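Local atomic coordinates of epidermal growth factor receptor pathway substrate 8-like protein 1 (Mus musculus, PDB entry 2CY5), a protein that probably binds short peptide motifs of partner proteins through its phosphotyrosine-binding (PTB) domain in signalling downstream of growth factor receptors. Residues 6-11 and 55-60; 51-56 and 124-129. All coordinates share one frame; numbering follows the deposited sequence.

Overall arrangement
From the N terminus the chain passes the calcium-binding A6, enters strand 9-20, passes through helix 30-42 and returns along strand 49-55. Interaction 1 closes this first loop by pairing the start of strand 9-20 with the end of 49-55 and packing D7 against P57 of the turn into 59-63. The remaining strands follow, and interaction 2 closes the longer loop by laying helix 118-133 against strand 49-55. The loops follow one another rather than nest: the second starts on 51-56, where the first ends, with V55 and S56 common to both and centres about 5 Å apart. The same calcium ion joins N-terminal segment and helix, and Y11 reaches D125.

Interaction 1 (6-11 and 55-60); sequences ADVSQY and VSPSQV. With CA (calcium ion), chain B.
Chi1 of V55 (-175°) sets CG1 anti to the backbone N and leaves CG2 beside it; Y11 CG lies beside its own N (chi1 -54°), and chi2 turns the ring so that its edge, at CE1, faces that methyl. V55 CG2 lies near the ring plane, 4.0 Å from Y11 CE1, and the two side chains cross obliquely. Beyond this edge Y11 OH is hydrogen-bonded to D125 of helix 118-133. The backbones join through S9 and V55, an antiparallel hydrogen-bonded pair: S9 N donates to V55 O at 3.0 Å, and V55 N gives a shorter bond of 2.7 Å to S9 O. This is where the start of strand 9-20 meets the end of 49-55, two inner strands of the antiparallel sheet of the PTB domain, a fold of the PH superfamily. V55 O also takes a CA-H...O contact from V8 CA, at 3.2 Å. Past the pair the segments leave the ladder, and P57 packs by its ring: CG is 3.7 Å from D7 CB, while CD comes to 3.4 Å from D7 O, the side chains crossing at about a right angle. D7 O accepts a hydrogen bond from a calcium-bound water, 2.6 Å from the water oxygen. The metal itself is held by A6 O at 2.4 Å, by five waters and by D125 OD1, and one of those waters is also hydrogen-bonded to S9 OG.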
loop_
_atom_site.group_PDB
_atom_site.type_symbol
_atom_site.label_atom_id
_atom_site.label_comp_id
_atom_site.label_asym_id
_atom_site.label_seq_id
_atom_site.Cartn_x
_atom_site.Cartn_y
_atom_site.Cartn_z
ATOM N N ALA A 6 6.813 -21.028 17.515
ATOM C CA ALA A 6 6.657 -21.725 16.207
ATOM C C ALA A 6 7.262 -20.811 15.186
ATOM O O ALA A 6 6.989 -19.601 15.263
ATOM C CB ALA A 6 5.189 -21.951 15.849
ATOM N N ASP A 7 8.116 -21.316 14.293
ATOM C CA ASP A 7 8.656 -20.358 13.384
ATOM C C ASP A 7 7.602 -19.783 12.464
ATOM O O ASP A 7 7.682 -18.640 12.179
ATOM C CB ASP A 7 9.746 -20.920 12.516
ATOM C CG ASP A 7 10.979 -21.194 13.319
ATOM O OD1 ASP A 7 11.213 -20.640 14.468
ATOM O OD2 ASP A 7 11.675 -22.020 12.768
ATOM N N VAL A 8 6.716 -20.602 11.932
ATOM C CA VAL A 8 5.654 -20.109 11.002
ATOM C C VAL A 8 4.328 -20.464 11.578
ATOM O O VAL A 8 4.090 -21.703 11.961
ATOM C CB VAL A 8 5.769 -20.839 9.684
ATOM C CG1 VAL A 8 4.655 -20.401 8.762
ATOM C CG2 VAL A 8 7.151 -20.598 9.122
ATOM N N SER A 9 3.454 -19.464 11.786
ATOM C CA SER A 9 2.163 -19.834 12.278
ATOM C C SER A 9 1.188 -19.026 11.414
ATOM O O SER A 9 1.576 -17.927 10.848
ATOM C CB SER A 9 1.991 -19.354 13.724
ATOM O OG SER A 9 3.007 -19.789 14.618
ATOM N N GLN A 10 -0.038 -19.489 11.350
ATOM C CA GLN A 10 -1.172 -18.728 10.679
ATOM C C GLN A 10 -2.368 -18.576 11.506
ATOM O O GLN A 10 -2.692 -19.402 12.385
ATOM C CB GLN A 10 -1.705 -19.306 9.414
ATOM C CG GLN A 10 -1.192 -20.651 9.148
ATOM C CD GLN A 10 -1.744 -21.158 7.828
ATOM O OE1 GLN A 10 -1.136 -20.949 6.759
ATOM N NE2 GLN A 10 -2.954 -21.740 7.894
ATOM N N TYR A 11 -3.089 -17.511 11.241
ATOM C CA TYR A 11 -4.282 -17.180 11.972
ATOM C C TYR A 11 -5.348 -16.652 10.978
ATOM O O TYR A 11 -4.999 -16.011 9.912
ATOM C CB TYR A 11 -3.982 -16.028 12.903
ATOM C CG TYR A 11 -2.816 -16.357 13.758
ATOM C CD1 TYR A 11 -1.509 -15.946 13.389
ATOM C CD2 TYR A 11 -2.998 -17.082 14.956
ATOM C CE1 TYR A 11 -0.380 -16.223 14.200
ATOM C CE2 TYR A 11 -1.860 -17.339 15.817
ATOM C CZ TYR A 11 -0.596 -16.908 15.450
ATOM O OH TYR A 11 0.489 -17.074 16.208
ATOM N N VAL A 55 2.632 -15.495 10.173
ATOM C CA VAL A 55 3.860 -14.881 10.725
ATOM C C VAL A 55 5.016 -15.855 10.494
ATOM O O VAL A 55 4.891 -17.043 10.886
ATOM C CB VAL A 55 3.648 -14.704 12.161
ATOM C CG1 VAL A 55 4.769 -14.002 12.782
ATOM C CG2 VAL A 55 2.256 -13.860 12.384
ATOM N N SER A 56 6.074 -15.418 9.837
ATOM C CA SER A 56 7.264 -16.240 9.589
ATOM C C SER A 56 8.380 -15.523 10.144
ATOM O O SER A 56 8.261 -14.365 10.561
ATOM C CB SER A 56 7.401 -16.495 8.121
ATOM O OG SER A 56 7.975 -15.392 7.526
ATOM N N PRO A 57 9.573 -16.123 10.227
ATOM C CA PRO A 57 10.610 -15.313 10.863
ATOM C C PRO A 57 11.132 -14.115 10.047
ATOM O O PRO A 57 11.914 -13.410 10.553
ATOM C CB PRO A 57 11.803 -16.293 11.058
ATOM C CG PRO A 57 10.989 -17.648 11.184
ATOM C CD PRO A 57 9.997 -17.530 10.025
ATOM N N SER A 58 10.796 -14.016 8.785
ATOM C CA SER A 58 11.251 -12.841 7.978
ATOM C C SER A 58 10.155 -11.849 7.607
ATOM O O SER A 58 10.490 -10.765 7.165
ATOM C CB SER A 58 11.850 -13.314 6.692
ATOM O OG SER A 58 10.867 -14.010 5.936
ATOM N N GLN A 59 8.865 -12.225 7.732
ATOM C CA GLN A 59 7.732 -11.364 7.309
ATOM C C GLN A 59 6.401 -11.750 7.798
ATOM O O GLN A 59 6.208 -12.892 8.285
ATOM C CB GLN A 59 7.622 -11.298 5.817
ATOM C CG GLN A 59 7.374 -12.584 5.104
ATOM C CD GLN A 59 7.312 -12.387 3.515
ATOM O OE1 GLN A 59 6.505 -13.007 2.853
ATOM N NE2 GLN A 59 8.153 -11.514 2.961
ATOM N N VAL A 60 5.467 -10.808 7.698
ATOM C CA VAL A 60 4.067 -11.068 8.001
ATOM C C VAL A 60 3.412 -11.085 6.624
ATOM O O VAL A 60 3.630 -10.154 5.805
ATOM C CB VAL A 60 3.407 -9.969 8.887
ATOM C CG1 VAL A 60 1.913 -10.170 8.987
ATOM C CG2 VAL A 60 4.015 -10.048 10.226
HETATM CA CA CA B . 6.550 -17.337 15.907
HETATM O O HOH W 1 5.489 -18.242 17.795
HETATM O O HOH W 2 8.424 -18.105 17.241
HETATM O O HOH W 3 8.003 -16.817 14.028
HETATM O O HOH W 4 5.116 -17.699 14.027
HETATM O O HOH W 5 7.400 -15.501 16.961
#

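Interaction 2 (51-56 and 124-129); sequences MLLRVS and EDIQGA. With CA (calcium ion), chain B.
V55 and D125 reach toward each other tip to tip, the valine methine and methyls facing the carboxylate. D125 CG stands anti to its backbone N (chi1 -172°), and the two oxygens divide the work: OD1 binds the calcium ion at 2.4 Å, while OD2 lies 3.7 Å from V55 CB and is hydrogen-bonded to Y11 OH. A calcium-bound water lies 2.9 Å from D125 OD2 and also near V55 O; its protons cannot serve every acceptor nearby, so which bonds form is not settled. A second metal water donates to D125 O, so the residue meets the calcium shell through backbone and side chain alike. Calcium and the tyrosine hydroxyl would be expected to stabilise negative charge on this carboxylate. I126 packs its CG1, set beside the backbone N (chi1 -68°), 3.7 Å from V55 CG2, the two side chains crossing at about a right angle. I126 CD1 touches L53 CD2 more loosely at 4.5 Å. One turn on from D125, A129 CB meets V55 CG1 at 4.2 Å and also lies close to S56 O. No direct hydrogen bond joins the segments; they meet by apolar packing, and a shared metal-bound water lies between them. The axes of 51-55 and 124-129 pass 9.5 Å apart, at 33° between their N-to-C directions, as the C-terminal helix of a PTB domain lies against the sheet. Strand 49-55 runs between 9-20 and 59-63, with L53 also packing on V60 and L62, and A129 of helix 118-133 touches L76 in a loop.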
loop_
_atom_site.group_PDB
_atom_site.type_symbol
_atom_site.label_atom_id
_atom_site.label_comp_id
_atom_site.label_asym_id
_atom_site.label_seq_id
_atom_site.Cartn_x
_atom_site.Cartn_y
_atom_site.Cartn_z
HETATM N N MSE A 51 -9.292 -13.034 6.094
HETATM C CA MSE A 51 -7.996 -13.256 5.493
HETATM C C MSE A 51 -7.190 -14.180 6.404
HETATM O O MSE A 51 -7.452 -14.335 7.598
HETATM C CB MSE A 51 -7.174 -11.918 5.464
HETATM C CG MSE A 51 -7.428 -11.022 4.339
HETATM SE SE MSE A 51 -6.292 -9.416 4.551
HETATM C CE MSE A 51 -7.299 -8.613 2.996
ATOM N N LEU A 52 -6.175 -14.722 5.825
ATOM C CA LEU A 52 -5.167 -15.579 6.513
ATOM C C LEU A 52 -3.920 -14.780 6.806
ATOM O O LEU A 52 -3.214 -14.377 5.885
ATOM C CB LEU A 52 -4.688 -16.660 5.572
ATOM C CG LEU A 52 -4.312 -17.999 6.197
ATOM C CD1 LEU A 52 -4.871 -18.218 7.610
ATOM C CD2 LEU A 52 -4.892 -19.047 5.216
ATOM N N LEU A 53 -3.606 -14.590 8.089
ATOM C CA LEU A 53 -2.418 -13.824 8.471
ATOM C C LEU A 53 -1.301 -14.819 8.918
ATOM O O LEU A 53 -1.497 -15.702 9.838
ATOM C CB LEU A 53 -2.794 -12.788 9.578
ATOM C CG LEU A 53 -1.640 -11.826 9.954
ATOM C CD1 LEU A 53 -2.078 -10.654 10.913
ATOM C CD2 LEU A 53 -0.585 -12.576 10.811
ATOM N N ARG A 54 -0.214 -14.815 8.171
ATOM C CA ARG A 54 0.896 -15.696 8.424
ATOM C C ARG A 54 2.140 -15.040 8.982
ATOM O O ARG A 54 2.597 -14.015 8.501
ATOM C CB ARG A 54 1.125 -16.520 7.171
ATOM C CG ARG A 54 2.252 -17.555 7.337
ATOM C CD ARG A 54 2.596 -18.393 6.042
ATOM N NE ARG A 54 1.443 -19.190 5.589
ATOM C CZ ARG A 54 1.365 -19.729 4.355
ATOM N NH1 ARG A 54 2.351 -19.572 3.451
ATOM N NH2 ARG A 54 0.300 -20.418 4.003
ATOM N N VAL A 55 2.632 -15.495 10.173
ATOM C CA VAL A 55 3.860 -14.881 10.725
ATOM C C VAL A 55 5.016 -15.855 10.494
ATOM O O VAL A 55 4.891 -17.043 10.886
ATOM C CB VAL A 55 3.648 -14.704 12.161
ATOM C CG1 VAL A 55 4.769 -14.002 12.782
ATOM C CG2 VAL A 55 2.256 -13.860 12.384
ATOM N N SER A 56 6.074 -15.418 9.837
ATOM C CA SER A 56 7.264 -16.240 9.589
ATOM C C SER A 56 8.380 -15.523 10.144
ATOM O O SER A 56 8.261 -14.365 10.561
ATOM C CB SER A 56 7.401 -16.495 8.121
ATOM O OG SER A 56 7.975 -15.392 7.526
ATOM N N GLU A 124 1.620 -11.265 20.303
ATOM C CA GLU A 124 2.836 -11.810 20.929
ATOM C C GLU A 124 3.651 -12.479 19.942
ATOM O O GLU A 124 4.823 -12.360 20.077
ATOM C CB GLU A 124 2.514 -12.862 22.045
ATOM C CG GLU A 124 2.139 -12.307 23.368
ATOM C CD GLU A 124 1.708 -13.568 24.268
ATOM O OE1 GLU A 124 0.464 -13.924 24.358
ATOM O OE2 GLU A 124 2.640 -14.238 24.775
ATOM N N ASP A 125 3.082 -13.181 18.966
ATOM C CA ASP A 125 3.835 -13.873 17.962
ATOM C C ASP A 125 4.617 -12.915 17.048
ATOM O O ASP A 125 5.866 -13.027 16.824
ATOM C CB ASP A 125 2.853 -14.713 17.132
ATOM C CG ASP A 125 3.580 -15.657 16.153
ATOM O OD1 ASP A 125 4.814 -15.749 16.233
ATOM O OD2 ASP A 125 2.945 -16.358 15.363
ATOM N N ILE A 126 3.923 -11.858 16.621
ATOM C CA ILE A 126 4.651 -10.885 15.757
ATOM C C ILE A 126 5.670 -10.209 16.565
ATOM O O ILE A 126 6.790 -10.024 16.108
ATOM C CB ILE A 126 3.639 -9.822 15.190
ATOM C CG1 ILE A 126 2.730 -10.657 14.214
ATOM C CG2 ILE A 126 4.406 -8.504 14.649
ATOM C CD1 ILE A 126 1.500 -9.776 13.634
ATOM N N GLN A 127 5.351 -9.842 17.801
ATOM C CA GLN A 127 6.416 -9.100 18.607
ATOM C C GLN A 127 7.655 -10.047 18.879
ATOM O O GLN A 127 8.801 -9.581 18.860
ATOM C CB GLN A 127 5.859 -8.681 19.952
ATOM C CG GLN A 127 6.833 -7.818 20.727
ATOM C CD GLN A 127 7.302 -6.565 19.947
ATOM O OE1 GLN A 127 6.439 -5.748 19.504
ATOM N NE2 GLN A 127 8.659 -6.408 19.762
ATOM N N GLY A 128 7.398 -11.334 19.145
ATOM C CA GLY A 128 8.504 -12.302 19.267
ATOM C C GLY A 128 9.318 -12.378 17.967
ATOM O O GLY A 128 10.599 -12.385 18.018
ATOM N N ALA A 129 8.636 -12.322 16.818
ATOM C CA ALA A 129 9.349 -12.419 15.555
ATOM C C ALA A 129 10.121 -11.117 15.314
ATOM O O ALA A 129 11.302 -11.197 14.892
ATOM C CB ALA A 129 8.440 -12.796 14.341
HETATM CA CA CA B . 6.550 -17.337 15.907
HETATM O O HOH W 4 5.116 -17.699 14.027
HETATM O O HOH W 5 7.400 -15.501 16.961
HETATM O O HOH W 3 8.003 -16.817 14.028
HETATM O O HOH W 1 5.489 -18.242 17.795
HETATM O O HOH W 2 8.424 -18.105 17.241
#